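Local coordinates for SecB-like chaperone Rv1957 (Mycobacterium tuberculosis, PDB 5MTW), which acts as the chaperone of a toxin-antitoxin-chaperone system, preventing aggregation of the antitoxin HigA1 and enabling it to neutralise the toxin HigB1, at the interface of chains A and B. Numbering follows the deposited sequence. Chains: chain A/B, SecB-like chaperone Rv1957.

The interface of chains A and B. Residues chain A 31, 142-143; chain B 142, 145-146, 149, 161.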
loop_
_atom_site.group_PDB
_atom_site.type_symbol
_atom_site.label_atom_id
_atom_site.label_comp_id
_atom_site.label_asym_id
_atom_site.label_seq_id
_atom_site.Cartn_x
_atom_site.Cartn_y
_atom_site.Cartn_z
ATOM N N ILE A 31 -13.580 5.909 0.690
ATOM C CA ILE A 31 -13.404 4.491 0.372
ATOM C C ILE A 31 -12.778 3.833 1.593
ATOM O O ILE A 31 -11.953 4.410 2.302
ATOM C CB ILE A 31 -12.515 4.333 -0.874
ATOM C CG1 ILE A 31 -13.379 4.725 -2.137
ATOM C CG2 ILE A 31 -12.101 2.878 -1.005
ATOM C CD1 ILE A 31 -12.639 5.354 -3.242
ATOM N N PRO A 142 -9.884 -0.040 -8.816
ATOM C CA PRO A 142 -8.419 0.182 -8.630
ATOM C C PRO A 142 -7.935 -0.095 -7.181
ATOM O O PRO A 142 -6.832 -0.540 -6.961
ATOM C CB PRO A 142 -8.249 1.656 -9.007
ATOM C CG PRO A 142 -9.313 1.891 -9.997
ATOM C CD PRO A 142 -10.504 1.047 -9.582
ATOM N N TYR A 143 -8.839 0.051 -6.208
ATOM C CA TYR A 143 -8.498 -0.210 -4.853
ATOM C C TYR A 143 -8.393 -1.686 -4.577
ATOM O O TYR A 143 -7.587 -2.193 -3.732
ATOM C CB TYR A 143 -9.558 0.350 -3.907
ATOM C CG TYR A 143 -9.537 1.857 -3.907
ATOM C CD1 TYR A 143 -10.213 2.564 -4.898
ATOM C CD2 TYR A 143 -8.858 2.568 -2.925
ATOM C CE1 TYR A 143 -10.205 3.972 -4.934
ATOM C CE2 TYR A 143 -8.854 3.970 -2.937
ATOM C CZ TYR A 143 -9.530 4.668 -3.937
ATOM O OH TYR A 143 -9.528 6.075 -3.908
ATOM N N PRO B 142 -9.997 6.827 -12.542
ATOM C CA PRO B 142 -10.191 6.078 -11.268
ATOM C C PRO B 142 -8.805 5.569 -10.648
ATOM O O PRO B 142 -8.682 5.422 -9.405
ATOM C CB PRO B 142 -11.133 4.922 -11.654
ATOM C CG PRO B 142 -11.812 5.367 -12.900
ATOM C CD PRO B 142 -10.894 6.368 -13.620
ATOM N N ARG B 145 -7.295 8.475 -8.959
ATOM C CA ARG B 145 -7.963 8.647 -7.709
ATOM C C ARG B 145 -7.251 7.716 -6.662
ATOM O O ARG B 145 -6.862 8.146 -5.533
ATOM C CB ARG B 145 -9.437 8.307 -7.825
ATOM C CG ARG B 145 -10.115 8.371 -6.452
ATOM C CD ARG B 145 -11.557 8.003 -6.421
ATOM N NE ARG B 145 -12.394 9.004 -7.131
ATOM C CZ ARG B 145 -13.013 8.809 -8.301
ATOM N NH1 ARG B 145 -12.951 7.639 -8.933
ATOM N NH2 ARG B 145 -13.653 9.828 -8.867
ATOM N N GLU B 146 -7.066 6.460 -7.037
ATOM C CA GLU B 146 -6.507 5.491 -6.026
ATOM C C GLU B 146 -5.049 5.912 -5.652
ATOM O O GLU B 146 -4.642 5.923 -4.561
ATOM C CB GLU B 146 -6.487 4.104 -6.648
ATOM C CG GLU B 146 -6.021 3.031 -5.634
ATOM C CD GLU B 146 -4.542 2.874 -5.558
ATOM O OE1 GLU B 146 -3.960 3.013 -6.655
ATOM O OE2 GLU B 146 -3.988 2.592 -4.441
ATOM N N TYR B 149 -5.238 8.922 -3.284
ATOM C CA TYR B 149 -5.699 8.494 -1.971
ATOM C C TYR B 149 -4.544 7.823 -1.199
ATOM O O TYR B 149 -4.286 8.079 -0.016
ATOM C CB TYR B 149 -6.843 7.523 -2.259
ATOM C CG TYR B 149 -7.440 6.819 -1.096
ATOM C CD1 TYR B 149 -6.843 5.711 -0.594
ATOM C CD2 TYR B 149 -8.657 7.220 -0.567
ATOM C CE1 TYR B 149 -7.448 4.995 0.476
ATOM C CE2 TYR B 149 -9.288 6.527 0.455
ATOM C CZ TYR B 149 -8.645 5.452 1.034
ATOM O OH TYR B 149 -9.287 4.706 2.019
ATOM N N THR B 161 -10.159 11.530 -1.485
ATOM C CA THR B 161 -10.848 10.761 -2.556
ATOM C C THR B 161 -11.246 11.738 -3.630
ATOM O O THR B 161 -12.095 12.615 -3.374
ATOM C CB THR B 161 -12.080 9.991 -2.046
ATOM O OG1 THR B 161 -11.660 9.136 -1.013
ATOM C CG2 THR B 161 -12.736 9.179 -3.099
#
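A:Tyr143 fits its ring into the corner formed by B:Glu146, over one face, and B:Tyr149, at its CE2 edge, and burial is densest around it. This edge points at the face of the B:Tyr149 ring, reaching CD1 at 3.5 Å, off centre toward the rim; the two planes stand at 89°, an edge-to-face pair. The aliphatic part of B:Glu146 caps its face with CG over the centre, 3.9 Å from the centroid, in a CH-pi contact. A:Ile31 CG2 of its own chain covers the opposite face near the rim, so the ring is clamped on both sides. Its phenol OH ends among carbons, 3.5 Å from both B:Tyr149 CB and B:Arg145 CG.

With its CG anti to the backbone N (chi1 175°), B:Tyr149 extends past this ring to the strand of the other subunit, where its OH donates a 2.7 Å hydrogen bond to the backbone O of A:Ile31. The hydroxyl lies above the carbonyl plane, 49° out of it.

Contact is sparser at the margins: B:Pro142 and B:Thr161 bury 8 and 5 Å², against 84 Å² for A:Tyr143. A:Pro142 CG lies 3.6 Å from the carbonyl O of B:Pro142, and A:Ile31 CD1 touches B:Thr161 CG2 at 3.8 Å.

The patch joins the long helices 125-154 of two subunits of the SecB-like homotetramer, with strand 26-40 of chain A and a loop of chain B closing one end.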